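Local coordinates for protein male-specific lethal-3 (Drosophila melanogaster, PDB 3M9Q) that reads a trimethylated-lysine mark on the histone H3 tail through its chromodomain, within the MSL acetyltransferase complex that doubles transcription from the male X chromosome, at residues P18-E30 with R37-E49. The protein carries 1 engineered substitution. Residues are numbered along the deposited sequence; the frame is centred on the assembly and turned at random.
Sequences PLFHKGEIVLCYE and RVLYTSKVLNVFE
The ring of Y29 is sandwiched between two side chains of the 37-49 segment. Over one face the guanidinium of R37 lies nearly flat, its CZ 3.9 Å from the Y29 centroid, a cation-pi stack with NH1 above the ring centre. A bend at chi3 (77°) folds the arginine back to get there. Against the opposite face L39 sets its CD2 methyl 3.5 Å from the centroid of the Y29 ring, almost on the ring normal, a CH-pi contact. A serine in place of Y29 would probably leave the R37 guanidinium free to swing away and strip the L39 methyl of its aromatic cover.

One residue on, E30 bends at chi2 (68°) and brings OE1 to the edge of the Y40 ring, near its plane. There Y40 OH donates to E30 OE1 over only 2.4 Å, so short that the exact length is doubtful, while OE2 is held by the backbone N of D32. Between the strands, Y40 O is gripped twice, by C28 N at 2.9 Å and by S42 OG from the other face of the carbonyl plane; the same hydroxyl oxygen packs against C28 CB. Farther along, V44 CG2 meets V26 CG1 at 3.9 Å, the two side chains crossing at about a right angle.

At the type II turn H21-E24, G23 N bonds to V44 O at 2.8 Å. From within the same turn K22 reaches out, its NZ joined through a water to L45 O and N46 ND2, beside the classic beta bulge that L45 and N46 form opposite K62.

Strands 25-29 and 39-51 thus make an antiparallel hairpin in the middle of the chromodomain sheet, flanked by strands 81-83 and 57-65 respectively. L27 and Y29 pack on helix 86-100, whereas C28 touches I63 and L81.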
loop_
_atom_site.group_PDB
_atom_site.type_symbol
_atom_site.label_atom_id
_atom_site.label_comp_id
_atom_site.label_asym_id
_atom_site.label_seq_id
_atom_site.Cartn_x
_atom_site.Cartn_y
_atom_site.Cartn_z
ATOM N N PRO A 18 2.503 -2.568 13.440
ATOM C CA PRO A 18 3.070 -2.608 12.097
ATOM C C PRO A 18 2.684 -3.901 11.415
ATOM O O PRO A 18 2.782 -4.970 12.016
ATOM C CB PRO A 18 4.574 -2.544 12.353
ATOM C CG PRO A 18 4.756 -3.135 13.705
ATOM C CD PRO A 18 3.512 -2.823 14.486
ATOM N N LEU A 19 2.217 -3.798 10.182
ATOM C CA LEU A 19 1.577 -4.928 9.505
ATOM C C LEU A 19 2.347 -5.457 8.319
ATOM O O LEU A 19 2.058 -6.545 7.829
ATOM C CB LEU A 19 0.175 -4.540 9.060
ATOM C CG LEU A 19 -0.791 -4.175 10.187
ATOM C CD1 LEU A 19 -2.166 -3.911 9.603
ATOM C CD2 LEU A 19 -0.856 -5.261 11.246
ATOM N N PHE A 20 3.315 -4.672 7.864
ATOM C CA PHE A 20 4.152 -5.020 6.705
ATOM C C PHE A 20 5.602 -4.743 7.045
ATOM O O PHE A 20 5.890 -3.944 7.943
ATOM C CB PHE A 20 3.721 -4.217 5.464
ATOM C CG PHE A 20 2.257 -4.348 5.141
ATOM C CD1 PHE A 20 1.791 -5.400 4.366
ATOM C CD2 PHE A 20 1.341 -3.432 5.623
ATOM C CE1 PHE A 20 0.445 -5.512 4.089
ATOM C CE2 PHE A 20 0.007 -3.552 5.361
ATOM C CZ PHE A 20 -0.445 -4.588 4.591
ATOM N N HIS A 21 6.513 -5.378 6.327
ATOM C CA HIS A 21 7.941 -5.262 6.627
ATOM C C HIS A 21 8.758 -4.845 5.421
ATOM O O HIS A 21 8.362 -5.052 4.275
ATOM C CB HIS A 21 8.484 -6.584 7.191
ATOM C CG HIS A 21 8.368 -7.744 6.250
ATOM N ND1 HIS A 21 7.293 -8.610 6.260
ATOM C CD2 HIS A 21 9.193 -8.180 5.272
ATOM C CE1 HIS A 21 7.465 -9.529 5.327
ATOM N NE2 HIS A 21 8.605 -9.289 4.707
ATOM N N LYS A 22 9.906 -4.246 5.693
ATOM C CA LYS A 22 10.858 -3.901 4.638
ATOM C C LYS A 22 11.161 -5.106 3.763
ATOM O O LYS A 22 11.472 -6.189 4.253
ATOM C CB LYS A 22 12.160 -3.336 5.227
ATOM C CG LYS A 22 13.171 -2.933 4.157
ATOM C CD LYS A 22 14.357 -2.148 4.709
ATOM C CE LYS A 22 15.304 -1.709 3.582
ATOM N NZ LYS A 22 16.443 -0.868 4.072
ATOM N N GLY A 23 11.081 -4.898 2.453
ATOM C CA GLY A 23 11.359 -5.934 1.466
ATOM C C GLY A 23 10.135 -6.686 0.997
ATOM O O GLY A 23 10.180 -7.374 -0.011
ATOM N N GLU A 24 9.041 -6.562 1.732
ATOM C CA GLU A 24 7.798 -7.278 1.393
ATOM C C GLU A 24 7.174 -6.761 0.108
ATOM O O GLU A 24 7.167 -5.557 -0.154
ATOM C CB GLU A 24 6.790 -7.130 2.536
ATOM C CG GLU A 24 5.608 -8.064 2.451
ATOM C CD GLU A 24 4.680 -7.959 3.639
ATOM O OE1 GLU A 24 4.933 -7.150 4.552
ATOM O OE2 GLU A 24 3.678 -8.700 3.673
ATOM N N ILE A 25 6.645 -7.683 -0.681
ATOM C CA ILE A 25 5.810 -7.329 -1.826
ATOM C C ILE A 25 4.386 -7.183 -1.321
ATOM O O ILE A 25 3.864 -8.067 -0.648
ATOM C CB ILE A 25 5.857 -8.385 -2.952
ATOM C CG1 ILE A 25 7.293 -8.629 -3.424
ATOM C CG2 ILE A 25 4.978 -7.939 -4.124
ATOM C CD1 ILE A 25 8.036 -7.384 -3.871
ATOM N N VAL A 26 3.787 -6.043 -1.630
ATOM C CA VAL A 26 2.429 -5.705 -1.197
ATOM C C VAL A 26 1.654 -5.129 -2.372
ATOM O O VAL A 26 2.236 -4.719 -3.374
ATOM C CB VAL A 26 2.452 -4.693 -0.023
ATOM C CG1 VAL A 26 3.187 -5.282 1.189
ATOM C CG2 VAL A 26 3.075 -3.354 -0.461
ATOM N N LEU A 27 0.339 -5.106 -2.257
ATOM C CA LEU A 27 -0.499 -4.523 -3.295
ATOM C C LEU A 27 -1.092 -3.233 -2.749
ATOM O O LEU A 27 -1.651 -3.218 -1.651
ATOM C CB LEU A 27 -1.588 -5.507 -3.732
ATOM C CG LEU A 27 -1.083 -6.918 -4.074
ATOM C CD1 LEU A 27 -2.234 -7.823 -4.508
ATOM C CD2 LEU A 27 0.028 -6.925 -5.127
ATOM N N CYS A 28 -0.945 -2.154 -3.497
ATOM C CA CYS A 28 -1.325 -0.821 -3.034
ATOM C C CYS A 28 -2.474 -0.262 -3.856
ATOM O O CYS A 28 -2.407 -0.204 -5.077
ATOM C CB CYS A 28 -0.131 0.137 -3.151
ATOM S SG CYS A 28 -0.435 1.806 -2.498
ATOM N N TYR A 29 -3.509 0.201 -3.175
ATOM C CA TYR A 29 -4.645 0.838 -3.860
ATOM C C TYR A 29 -4.255 2.164 -4.482
ATOM O O TYR A 29 -3.538 2.963 -3.907
ATOM C CB TYR A 29 -5.829 1.057 -2.910
ATOM C CG TYR A 29 -6.723 -0.143 -2.762
ATOM C CD1 TYR A 29 -7.506 -0.578 -3.822
ATOM C CD2 TYR A 29 -6.770 -0.852 -1.578
ATOM C CE1 TYR A 29 -8.333 -1.670 -3.690
ATOM C CE2 TYR A 29 -7.595 -1.952 -1.436
ATOM C CZ TYR A 29 -8.371 -2.356 -2.500
ATOM O OH TYR A 29 -9.204 -3.455 -2.414
ATOM N N GLU A 30 -4.770 2.373 -5.682
ATOM C CA GLU A 30 -4.707 3.670 -6.364
ATOM C C GLU A 30 -5.205 4.794 -5.449
ATOM O O GLU A 30 -6.312 4.708 -4.934
ATOM C CB GLU A 30 -5.587 3.616 -7.627
ATOM C CG GLU A 30 -5.920 4.952 -8.254
ATOM C CD GLU A 30 -4.718 5.595 -8.850
ATOM O OE1 GLU A 30 -4.216 5.020 -9.860
ATOM O OE2 GLU A 30 -4.278 6.648 -8.349
ATOM N N ARG A 37 -11.195 1.644 -8.888
ATOM C CA ARG A 37 -10.210 1.122 -7.933
ATOM C C ARG A 37 -9.356 0.047 -8.573
ATOM O O ARG A 37 -9.854 -0.860 -9.225
ATOM C CB ARG A 37 -10.886 0.611 -6.655
ATOM C CG ARG A 37 -11.350 1.766 -5.780
ATOM C CD ARG A 37 -12.213 1.374 -4.590
ATOM N NE ARG A 37 -11.498 0.794 -3.451
ATOM C CZ ARG A 37 -10.439 1.312 -2.833
ATOM N NH1 ARG A 37 -9.940 0.668 -1.790
ATOM N NH2 ARG A 37 -9.857 2.432 -3.253
ATOM N N VAL A 38 -8.049 0.192 -8.401
ATOM C CA VAL A 38 -7.062 -0.775 -8.889
ATOM C C VAL A 38 -5.938 -0.891 -7.874
ATOM O O VAL A 38 -5.757 -0.025 -7.019
ATOM C CB VAL A 38 -6.475 -0.396 -10.280
ATOM C CG1 VAL A 38 -7.538 -0.508 -11.384
ATOM C CG2 VAL A 38 -5.840 0.987 -10.253
ATOM N N LEU A 39 -5.187 -1.980 -8.001
ATOM C CA LEU A 39 -4.068 -2.307 -7.114
ATOM C C LEU A 39 -2.764 -2.364 -7.877
ATOM O O LEU A 39 -2.690 -2.933 -8.965
ATOM C CB LEU A 39 -4.298 -3.659 -6.442
ATOM C CG LEU A 39 -5.394 -3.683 -5.378
ATOM C CD1 LEU A 39 -5.931 -5.103 -5.169
ATOM C CD2 LEU A 39 -4.891 -3.072 -4.061
ATOM N N TYR A 40 -1.733 -1.782 -7.286
ATOM C CA TYR A 40 -0.386 -1.794 -7.857
ATOM C C TYR A 40 0.542 -2.680 -7.060
ATOM O O TYR A 40 0.636 -2.560 -5.837
ATOM C CB TYR A 40 0.189 -0.381 -7.880
ATOM C CG TYR A 40 -0.641 0.587 -8.703
ATOM C CD1 TYR A 40 -0.755 0.449 -10.079
ATOM C CD2 TYR A 40 -1.344 1.612 -8.105
ATOM C CE1 TYR A 40 -1.532 1.332 -10.830
ATOM C CE2 TYR A 40 -2.109 2.497 -8.848
ATOM C CZ TYR A 40 -2.195 2.359 -10.198
ATOM O OH TYR A 40 -2.965 3.236 -10.943
ATOM N N THR A 41 1.255 -3.552 -7.753
ATOM C CA THR A 41 2.271 -4.401 -7.124
ATOM C C THR A 41 3.442 -3.530 -6.703
ATOM O O THR A 41 4.000 -2.781 -7.499
ATOM C CB THR A 41 2.726 -5.496 -8.090
ATOM O OG1 THR A 41 1.557 -6.153 -8.606
ATOM C CG2 THR A 41 3.633 -6.504 -7.408
ATOM N N SER A 42 3.774 -3.616 -5.423
ATOM C CA SER A 42 4.707 -2.692 -4.785
ATOM C C SER A 42 5.667 -3.416 -3.852
ATOM O O SER A 42 5.432 -4.548 -3.446
ATOM C CB SER A 42 3.912 -1.660 -3.977
ATOM O OG SER A 42 2.913 -1.028 -4.767
ATOM N N LYS A 43 6.754 -2.738 -3.515
ATOM C CA LYS A 43 7.770 -3.256 -2.600
ATOM C C LYS A 43 7.972 -2.260 -1.475
ATOM O O LYS A 43 8.142 -1.067 -1.716
ATOM C CB LYS A 43 9.088 -3.468 -3.355
ATOM C CG LYS A 43 10.266 -3.957 -2.511
ATOM C CD LYS A 43 11.539 -4.016 -3.351
ATOM C CE LYS A 43 12.741 -4.547 -2.595
ATOM N NZ LYS A 43 13.964 -4.504 -3.460
ATOM N N VAL A 44 7.982 -2.752 -0.246
ATOM C CA VAL A 44 8.171 -1.893 0.920
ATOM C C VAL A 44 9.652 -1.561 1.073
ATOM O O VAL A 44 10.510 -2.440 1.190
ATOM C CB VAL A 44 7.631 -2.541 2.208
ATOM C CG1 VAL A 44 7.865 -1.629 3.419
ATOM C CG2 VAL A 44 6.144 -2.886 2.054
ATOM N N LEU A 45 9.932 -0.265 1.088
ATOM C CA LEU A 45 11.297 0.258 1.202
ATOM C C LEU A 45 11.681 0.587 2.628
ATOM O O LEU A 45 12.848 0.497 2.991
ATOM C CB LEU A 45 11.438 1.523 0.362
ATOM C CG LEU A 45 11.193 1.358 -1.134
ATOM C CD1 LEU A 45 11.383 2.708 -1.825
ATOM C CD2 LEU A 45 12.118 0.280 -1.706
ATOM N N ASN A 46 10.700 0.991 3.421
ATOM C CA ASN A 46 10.942 1.447 4.795
ATOM C C ASN A 46 9.648 1.464 5.562
ATOM O O ASN A 46 8.597 1.740 5.004
ATOM C CB ASN A 46 11.551 2.857 4.804
ATOM C CG ASN A 46 11.985 3.302 6.180
ATOM O OD1 ASN A 46 11.413 4.237 6.760
ATOM N ND2 ASN A 46 12.984 2.635 6.719
ATOM N N VAL A 47 9.755 1.182 6.851
ATOM C CA VAL A 47 8.640 1.305 7.793
ATOM C C VAL A 47 9.043 2.254 8.922
ATOM O O VAL A 47 9.969 1.984 9.689
ATOM C CB VAL A 47 8.233 -0.074 8.374
ATOM C CG1 VAL A 47 6.994 0.055 9.270
ATOM C CG2 VAL A 47 7.987 -1.081 7.249
ATOM N N PHE A 48 8.343 3.373 8.999
ATOM C CA PHE A 48 8.665 4.449 9.939
ATOM C C PHE A 48 7.569 4.609 10.973
ATOM O O PHE A 48 6.407 4.840 10.640
ATOM C CB PHE A 48 8.870 5.755 9.165
ATOM C CG PHE A 48 9.240 6.941 10.017
ATOM C CD1 PHE A 48 10.155 6.836 11.050
ATOM C CD2 PHE A 48 8.706 8.179 9.735
ATOM C CE1 PHE A 48 10.498 7.951 11.806
ATOM C CE2 PHE A 48 9.045 9.285 10.485
ATOM C CZ PHE A 48 9.938 9.172 11.518
ATOM N N GLU A 49 7.968 4.479 12.230
ATOM C CA GLU A 49 7.062 4.621 13.374
ATOM C C GLU A 49 6.986 6.068 13.806
ATOM O O GLU A 49 8.005 6.708 14.048
ATOM C CB GLU A 49 7.555 3.766 14.538
ATOM C CG GLU A 49 6.627 3.703 15.729
ATOM C CD GLU A 49 7.166 2.758 16.771
ATOM O OE1 GLU A 49 6.671 1.630 16.865
ATOM O OE2 GLU A 49 8.141 3.117 17.478
HETATM O O HOH W 1 14.946 1.304 4.953
#